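Local coordinates for protein Non-reducing end beta-L-arabinofuranosidase (Bacteroides thetaiotaomicron, PDB 5MQO) that probably hydrolyses glycosidic bonds in plant pectin as a gut-bacterial glycoside hydrolase of family GH127, possibly acting as an aceric acidase, at residues G101-A115 with H196-T208. Residues are numbered along the deposited sequence; the frame is centred on the assembly and turned at random.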
ATOM      1  N   GLY A 101      -9.250  -3.686  19.252  1.00 72.47           N
ATOM      2  CA  GLY A 101      -8.687  -4.156  17.960  1.00 74.98           C
ATOM      3  C   GLY A 101      -7.969  -3.059  17.163  1.00 77.49           C
ATOM      4  O   GLY A 101      -6.851  -3.239  16.631  1.00 77.44           O
ATOM      5  N   ASP A 102      -8.648  -1.919  17.053  1.00 79.34           N
ATOM      6  CA  ASP A 102      -8.057  -0.670  16.563  1.00 77.82           C
ATOM      7  C   ASP A 102      -6.803  -0.308  17.352  1.00 76.53           C
ATOM      8  O   ASP A 102      -5.785   0.031  16.769  1.00 73.60           O
ATOM      9  CB  ASP A 102      -9.085   0.478  16.665  1.00 77.03           C
ATOM     10  CG  ASP A 102     -10.145   0.427  15.565  1.00 78.23           C
ATOM     11  OD1 ASP A 102     -10.111  -0.511  14.720  1.00 76.04           O
ATOM     12  OD2 ASP A 102     -10.991   1.362  15.528  1.00 79.46           O
ATOM     13  N   MET A 103      -6.902  -0.409  18.675  1.00 77.60           N
ATOM     14  CA  MET A 103      -5.819  -0.081  19.593  1.00 79.76           C
ATOM     15  C   MET A 103      -4.568  -0.909  19.421  1.00 76.17           C
ATOM     16  O   MET A 103      -3.477  -0.414  19.660  1.00 72.42           O
ATOM     17  CB  MET A 103      -6.280  -0.269  21.026  1.00 85.96           C
ATOM     18  CG  MET A 103      -7.325   0.738  21.465  1.00 92.45           C
ATOM     19  SD  MET A 103      -7.341   0.975  23.254  1.00102.61           S
ATOM     20  CE  MET A 103      -7.488  -0.734  23.826  1.00 99.62           C
ATOM     21  N   TYR A 104      -4.741  -2.178  19.065  1.00 74.72           N
ATOM     22  CA  TYR A 104      -3.613  -3.067  18.778  1.00 72.80           C
ATOM     23  C   TYR A 104      -2.897  -2.649  17.514  1.00 69.66           C
ATOM     24  O   TYR A 104      -1.712  -2.870  17.408  1.00 69.66           O
ATOM     25  CB  TYR A 104      -4.065  -4.528  18.607  1.00 72.02           C
ATOM     26  CG  TYR A 104      -4.733  -5.147  19.816  1.00 72.43           C
ATOM     27  CD1 TYR A 104      -4.151  -5.085  21.082  1.00 72.79           C
ATOM     28  CD2 TYR A 104      -5.942  -5.822  19.691  1.00 73.65           C
ATOM     29  CE1 TYR A 104      -4.763  -5.673  22.187  1.00 72.75           C
ATOM     30  CE2 TYR A 104      -6.565  -6.409  20.789  1.00 73.71           C
ATOM     31  CZ  TYR A 104      -5.972  -6.338  22.034  1.00 72.98           C
ATOM     32  OH  TYR A 104      -6.603  -6.922  23.112  1.00 72.39           O
ATOM     33  N   LYS A 105      -3.628  -2.104  16.542  1.00 69.97           N
ATOM     34  CA  LYS A 105      -3.018  -1.548  15.320  1.00 68.99           C
ATOM     35  C   LYS A 105      -2.280  -0.271  15.642  1.00 66.81           C
ATOM     36  O   LYS A 105      -1.167  -0.110  15.211  1.00 63.88           O
ATOM     37  CB  LYS A 105      -4.046  -1.338  14.184  1.00 70.23           C
ATOM     38  CG  LYS A 105      -4.422  -2.647  13.479  1.00 74.11           C
ATOM     39  CD  LYS A 105      -5.455  -2.483  12.380  1.00 76.32           C
ATOM     40  CE  LYS A 105      -6.873  -2.374  12.934  1.00 79.16           C
ATOM     41  NZ  LYS A 105      -7.921  -2.341  11.871  1.00 78.76           N
ATOM     42  N   TRP A 106      -2.916   0.622  16.402  1.00 68.42           N
ATOM     43  CA  TRP A 106      -2.302   1.865  16.883  1.00 68.58           C
ATOM     44  C   TRP A 106      -0.963   1.564  17.552  1.00 69.78           C
ATOM     45  O   TRP A 106       0.079   2.116  17.182  1.00 68.93           O
ATOM     46  CB  TRP A 106      -3.249   2.582  17.869  1.00 69.29           C
ATOM     47  CG  TRP A 106      -2.668   3.838  18.544  1.00 71.71           C
ATOM     48  CD1 TRP A 106      -2.630   5.101  18.031  1.00 71.88           C
ATOM     49  CD2 TRP A 106      -2.065   3.929  19.844  1.00 73.09           C
ATOM     50  NE1 TRP A 106      -2.043   5.963  18.911  1.00 72.42           N
ATOM     51  CE2 TRP A 106      -1.682   5.278  20.035  1.00 72.77           C
ATOM     52  CE3 TRP A 106      -1.798   3.001  20.861  1.00 75.33           C
ATOM     53  CZ2 TRP A 106      -1.052   5.735  21.208  1.00 74.27           C
ATOM     54  CZ3 TRP A 106      -1.167   3.454  22.040  1.00 75.99           C
ATOM     55  CH2 TRP A 106      -0.798   4.813  22.194  1.00 75.43           C
ATOM     56  N   MET A 107      -1.029   0.666  18.528  1.00 70.72           N
ATOM     57  CA  MET A 107       0.102   0.250  19.353  1.00 70.08           C
ATOM     58  C   MET A 107       1.217  -0.372  18.496  1.00 65.42           C
ATOM     59  O   MET A 107       2.393  -0.107  18.708  1.00 63.55           O
ATOM     60  CB  MET A 107      -0.432  -0.704  20.435  1.00 75.24           C
ATOM     61  CG  MET A 107       0.524  -1.714  21.024  1.00 80.83           C
ATOM     62  SD  MET A 107       1.547  -0.999  22.293  1.00 87.69           S
ATOM     63  CE  MET A 107       2.875  -2.193  22.161  1.00 85.42           C
ATOM     64  N   GLU A 108       0.836  -1.173  17.516  1.00 62.13           N
ATOM     65  CA  GLU A 108       1.787  -1.737  16.562  1.00 62.44           C
ATOM     66  C   GLU A 108       2.518  -0.610  15.838  1.00 63.35           C
ATOM     67  O   GLU A 108       3.743  -0.657  15.635  1.00 64.73           O
ATOM     68  CB  GLU A 108       1.052  -2.636  15.568  1.00 61.74           C
ATOM     69  CG  GLU A 108       1.920  -3.378  14.571  1.00 62.18           C
ATOM     70  CD  GLU A 108       1.115  -4.215  13.567  1.00 62.84           C
ATOM     71  OE1 GLU A 108      -0.027  -4.691  13.901  1.00 60.14           O
ATOM     72  OE2 GLU A 108       1.640  -4.384  12.427  1.00 60.40           O
ATOM     73  N   GLY A 109       1.749   0.403  15.460  1.00 62.78           N
ATOM     74  CA  GLY A 109       2.288   1.650  14.958  1.00 64.19           C
ATOM     75  C   GLY A 109       3.244   2.351  15.922  1.00 64.98           C
ATOM     76  O   GLY A 109       4.309   2.787  15.494  1.00 65.55           O
ATOM     77  N   VAL A 110       2.879   2.462  17.202  1.00 62.92           N
ATOM     78  CA  VAL A 110       3.765   3.077  18.193  1.00 64.37           C
ATOM     79  C   VAL A 110       5.104   2.309  18.252  1.00 66.73           C
ATOM     80  O   VAL A 110       6.169   2.927  18.219  1.00 70.80           O
ATOM     81  CB  VAL A 110       3.124   3.162  19.612  1.00 64.93           C
ATOM     82  CG1 VAL A 110       4.140   3.593  20.651  1.00 65.20           C
ATOM     83  CG2 VAL A 110       1.952   4.140  19.658  1.00 64.75           C
ATOM     84  N   ALA A 111       5.048   0.978  18.325  1.00 64.75           N
ATOM     85  CA  ALA A 111       6.252   0.136  18.339  1.00 63.62           C
ATOM     86  C   ALA A 111       7.099   0.270  17.105  1.00 62.71           C
ATOM     87  O   ALA A 111       8.299   0.065  17.163  1.00 65.66           O
ATOM     88  CB  ALA A 111       5.870  -1.328  18.496  1.00 64.60           C
ATOM     89  N   SER A 112       6.460   0.543  15.978  1.00 60.99           N
ATOM     90  CA  SER A 112       7.132   0.582  14.695  1.00 58.86           C
ATOM     91  C   SER A 112       7.948   1.846  14.561  1.00 59.08           C
ATOM     92  O   SER A 112       9.066   1.841  14.024  1.00 57.12           O
ATOM     93  CB  SER A 112       6.078   0.496  13.585  1.00 58.33           C
ATOM     94  OG  SER A 112       5.407  -0.757  13.632  1.00 57.58           O
ATOM     95  N   VAL A 113       7.330   2.932  15.018  1.00 61.78           N
ATOM     96  CA  VAL A 113       7.943   4.247  15.187  1.00 62.56           C
ATOM     97  C   VAL A 113       9.088   4.209  16.192  1.00 63.72           C
ATOM     98  O   VAL A 113      10.164   4.731  15.928  1.00 64.75           O
ATOM     99  CB  VAL A 113       6.871   5.253  15.659  1.00 64.84           C
ATOM    100  CG1 VAL A 113       7.481   6.536  16.224  1.00 67.46           C
ATOM    101  CG2 VAL A 113       5.914   5.566  14.511  1.00 65.69           C
ATOM    102  N   TYR A 114       8.838   3.612  17.354  1.00 64.78           N
ATOM    103  CA  TYR A 114       9.867   3.392  18.367  1.00 65.17           C
ATOM    104  C   TYR A 114      11.091   2.674  17.819  1.00 65.70           C
ATOM    105  O   TYR A 114      12.207   3.053  18.134  1.00 72.42           O
ATOM    106  CB  TYR A 114       9.301   2.619  19.563  1.00 66.87           C
ATOM    107  CG  TYR A 114      10.313   2.314  20.633  1.00 67.82           C
ATOM    108  CD1 TYR A 114      10.597   3.237  21.644  1.00 70.03           C
ATOM    109  CD2 TYR A 114      11.005   1.113  20.625  1.00 68.03           C
ATOM    110  CE1 TYR A 114      11.553   2.959  22.611  1.00 72.39           C
ATOM    111  CE2 TYR A 114      11.951   0.822  21.585  1.00 69.89           C
ATOM    112  CZ  TYR A 114      12.222   1.735  22.580  1.00 71.94           C
ATOM    113  OH  TYR A 114      13.156   1.404  23.537  1.00 72.74           O
ATOM    114  N   ALA A 115      10.906   1.662  16.984  1.00 66.06           N
ATOM    115  CA  ALA A 115      12.055   0.933  16.408  1.00 66.75           C
ATOM    116  C   ALA A 115      13.066   1.857  15.709  1.00 66.45           C
ATOM    117  O   ALA A 115      14.275   1.601  15.707  1.00 66.14           O
ATOM    118  CB  ALA A 115      11.574  -0.155  15.454  1.00 66.07           C
ATOM    119  N   HIS A 196      -5.317  -9.193  15.590  1.00 71.40           N
ATOM    120  CA  HIS A 196      -4.570  -7.967  15.621  1.00 71.72           C
ATOM    121  C   HIS A 196      -3.607  -7.953  16.774  1.00 72.36           C
ATOM    122  O   HIS A 196      -2.529  -7.368  16.663  1.00 79.19           O
ATOM    123  CB  HIS A 196      -5.510  -6.783  15.690  1.00 76.08           C
ATOM    124  CG  HIS A 196      -6.328  -6.634  14.458  1.00 80.43           C
ATOM    125  ND1 HIS A 196      -5.760  -6.370  13.230  1.00 83.12           N
ATOM    126  CD2 HIS A 196      -7.656  -6.761  14.245  1.00 82.13           C
ATOM    127  CE1 HIS A 196      -6.709  -6.320  12.314  1.00 85.26           C
ATOM    128  NE2 HIS A 196      -7.868  -6.554  12.905  1.00 85.89           N
ATOM    129  N   LEU A 197      -3.969  -8.595  17.877  1.00 69.60           N
ATOM    130  CA  LEU A 197      -3.024  -8.793  18.967  1.00 69.41           C
ATOM    131  C   LEU A 197      -1.777  -9.556  18.506  1.00 66.38           C
ATOM    132  O   LEU A 197      -0.685  -9.226  18.948  1.00 65.95           O
ATOM    133  CB  LEU A 197      -3.672  -9.518  20.152  1.00 70.18           C
ATOM    134  CG  LEU A 197      -2.797  -9.724  21.392  1.00 71.65           C
ATOM    135  CD1 LEU A 197      -2.555  -8.419  22.126  1.00 72.82           C
ATOM    136  CD2 LEU A 197      -3.455 -10.726  22.308  1.00 71.99           C
ATOM    137  N   MET A 198      -1.931 -10.548  17.633  1.00 63.23           N
ATOM    138  CA  MET A 198      -0.774 -11.285  17.147  1.00 66.73           C
ATOM    139  C   MET A 198       0.263 -10.336  16.525  1.00 65.76           C
ATOM    140  O   MET A 198       1.424 -10.324  16.909  1.00 66.56           O
ATOM    141  CB  MET A 198      -1.155 -12.355  16.125  1.00 69.26           C
ATOM    142  CG  MET A 198      -2.030 -13.491  16.637  1.00 72.87           C
ATOM    143  SD  MET A 198      -2.239 -14.801  15.387  1.00 76.88           S
ATOM    144  CE  MET A 198      -3.257 -13.969  14.180  1.00 78.99           C
ATOM    145  N   MET A 199      -0.155  -9.526  15.575  1.00 66.38           N
ATOM    146  CA  MET A 199       0.800  -8.685  14.886  1.00 67.82           C
ATOM    147  C   MET A 199       1.372  -7.610  15.796  1.00 64.22           C
ATOM    148  O   MET A 199       2.551  -7.264  15.665  1.00 62.12           O
ATOM    149  CB  MET A 199       0.213  -8.083  13.595  1.00 72.44           C
ATOM    150  CG  MET A 199       0.552  -8.874  12.335  1.00 75.62           C
ATOM    151  SD  MET A 199       2.335  -9.076  12.088  1.00 82.04           S
ATOM    152  CE  MET A 199       2.395  -8.851  10.308  1.00 90.39           C
ATOM    153  N   ALA A 200       0.564  -7.117  16.733  1.00 60.00           N
ATOM    154  CA  ALA A 200       1.039  -6.102  17.681  1.00 59.82           C
ATOM    155  C   ALA A 200       2.172  -6.646  18.544  1.00 57.75           C
ATOM    156  O   ALA A 200       3.158  -5.952  18.824  1.00 57.86           O
ATOM    157  CB  ALA A 200      -0.100  -5.587  18.557  1.00 58.96           C
ATOM    158  N   GLY A 201       2.025  -7.892  18.942  1.00 55.29           N
ATOM    159  CA  GLY A 201       2.989  -8.530  19.798  1.00 58.40           C
ATOM    160  C   GLY A 201       4.272  -8.869  19.085  1.00 60.00           C
ATOM    161  O   GLY A 201       5.354  -8.710  19.671  1.00 60.25           O
ATOM    162  N   ILE A 202       4.159  -9.346  17.835  1.00 59.37           N
ATOM    163  CA  ILE A 202       5.340  -9.686  17.026  1.00 59.69           C
ATOM    164  C   ILE A 202       6.173  -8.410  16.799  1.00 60.62           C
ATOM    165  O   ILE A 202       7.375  -8.370  17.059  1.00 59.90           O
ATOM    166  CB  ILE A 202       4.943 -10.269  15.657  1.00 59.53           C
ATOM    167  CG1 ILE A 202       4.280 -11.622  15.804  1.00 60.21           C
ATOM    168  CG2 ILE A 202       6.146 -10.413  14.710  1.00 59.95           C
ATOM    169  CD1 ILE A 202       3.371 -11.902  14.621  1.00 61.14           C
ATOM    170  N   VAL A 203       5.494  -7.375  16.314  1.00 60.12           N
ATOM    171  CA  VAL A 203       6.111  -6.092  16.027  1.00 59.97           C
ATOM    172  C   VAL A 203       6.729  -5.482  17.291  1.00 59.34           C
ATOM    173  O   VAL A 203       7.828  -4.923  17.237  1.00 56.12           O
ATOM    174  CB  VAL A 203       5.087  -5.130  15.396  1.00 60.53           C
ATOM    175  CG1 VAL A 203       5.645  -3.718  15.275  1.00 62.05           C
ATOM    176  CG2 VAL A 203       4.657  -5.647  14.023  1.00 61.40           C
ATOM    177  N   HIS A 204       6.032  -5.595  18.415  1.00 58.81           N
ATOM    178  CA  HIS A 204       6.580  -5.084  19.648  1.00 62.54           C
ATOM    179  C   HIS A 204       7.865  -5.824  20.038  1.00 60.66           C
ATOM    180  O   HIS A 204       8.850  -5.195  20.411  1.00 57.87           O
ATOM    181  CB  HIS A 204       5.573  -5.169  20.784  1.00 66.58           C
ATOM    182  CG  HIS A 204       6.129  -4.705  22.086  1.00 67.91           C
ATOM    183  ND1 HIS A 204       6.627  -5.575  23.034  1.00 70.58           N
ATOM    184  CD2 HIS A 204       6.325  -3.459  22.569  1.00 68.09           C
ATOM    185  CE1 HIS A 204       7.085  -4.879  24.060  1.00 71.60           C
ATOM    186  NE2 HIS A 204       6.911  -3.594  23.804  1.00 71.70           N
ATOM    187  N   HIS A 205       7.831  -7.151  19.945  1.00 60.76           N
ATOM    188  CA  HIS A 205       8.995  -8.016  20.221  1.00 61.71           C
ATOM    189  C   HIS A 205      10.204  -7.635  19.389  1.00 60.60           C
ATOM    190  O   HIS A 205      11.304  -7.501  19.893  1.00 62.29           O
ATOM    191  CB  HIS A 205       8.642  -9.468  19.929  1.00 63.27           C
ATOM    192  CG  HIS A 205       9.749 -10.437  20.203  1.00 68.29           C
ATOM    193  ND1 HIS A 205      10.462 -10.444  21.385  1.00 70.47           N
ATOM    194  CD2 HIS A 205      10.234 -11.467  19.467  1.00 69.82           C
ATOM    195  CE1 HIS A 205      11.351 -11.422  21.355  1.00 70.50           C
ATOM    196  NE2 HIS A 205      11.233 -12.059  20.206  1.00 70.87           N
ATOM    197  N   ARG A 206       9.968  -7.450  18.104  1.00 60.37           N
ATOM    198  CA  ARG A 206      11.008  -7.138  17.150  1.00 58.84           C
ATOM    199  C   ARG A 206      11.644  -5.762  17.369  1.00 59.49           C
ATOM    200  O   ARG A 206      12.814  -5.583  17.062  1.00 59.38           O
ATOM    201  CB  ARG A 206      10.438  -7.296  15.736  1.00 59.46           C
ATOM    202  CG  ARG A 206      10.141  -8.770  15.422  1.00 60.85           C
ATOM    203  CD  ARG A 206       9.690  -9.014  13.989  1.00 60.96           C
ATOM    204  NE  ARG A 206       9.457 -10.440  13.737  1.00 60.37           N
ATOM    205  CZ  ARG A 206       8.712 -10.950  12.752  1.00 59.91           C
ATOM    206  NH1 ARG A 206       8.082 -10.171  11.879  1.00 62.72           N
ATOM    207  NH2 ARG A 206       8.579 -12.261  12.646  1.00 59.67           N
ATOM    208  N   ALA A 207      10.879  -4.817  17.918  1.00 60.11           N
ATOM    209  CA  ALA A 207      11.317  -3.441  18.118  1.00 59.90           C
ATOM    210  C   ALA A 207      12.018  -3.200  19.441  1.00 61.32           C
ATOM    211  O   ALA A 207      12.972  -2.429  19.471  1.00 63.26           O
ATOM    212  CB  ALA A 207      10.128  -2.501  18.012  1.00 59.57           C
ATOM    213  N   THR A 208      11.510  -3.804  20.521  1.00 60.82           N
ATOM    214  CA  THR A 208      11.969  -3.560  21.890  1.00 61.88           C
ATOM    215  C   THR A 208      12.864  -4.666  22.463  1.00 65.56           C
ATOM    216  O   THR A 208      13.597  -4.446  23.428  1.00 67.78           O
ATOM    217  CB  THR A 208      10.774  -3.409  22.870  1.00 63.86           C
ATOM    218  OG1 THR A 208      10.109  -4.675  23.090  1.00 62.93           O
ATOM    219  CG2 THR A 208       9.763  -2.373  22.355  1.00 64.99           C
TER
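Ala200 set against Tyr104 and Ala207 against Ala111 show how small residues let two helices pack closely in the (alpha/alpha)6 barrel of the GH127 catalytic domain, a member of the six-hairpin clan. Helices 102-115 and 196-208 run nearly parallel, at 16° to each other, with axes 8.5 Å apart at their nearest. The alanine methyls rest against backbone as much as against side chains: CB of Ala200 sits 3.4 Å from the carbonyl O of Tyr104. Further along, Val203 lies across Glu108 at nearly a right angle, its CG2 3.6 Å from CG of Glu108, while its CG1 turns to Ala111 and Ser112.

CH-pi contacts shape the N-terminal end of the interface. CB of Leu197 stands 4.2 Å above the centre of the Tyr104 ring, almost on its normal, and CD1 of the same leucine reaches CE1. The bent Lys105 chain passes over one face of the His196 imidazole, with CE offset toward the rim, and its NZ continues to the carbonyl of Cys457.

The carboxylate of Glu108 and the hydroxyl of Ser112 find their polar partners in their own helix or in Arg464 and Gln468. Glu108 has CG anti to the backbone N (chi1 -176°) and extends past Val203 so that OE1 comes beside CB of Met199, where Arg464 holds it in a salt bridge. Ser112 OG is bonded to both Gln468 and its own helix: it donates to the carbonyl O of Glu108 at 2.6 Å, approaching 36° out of the carbonyl plane.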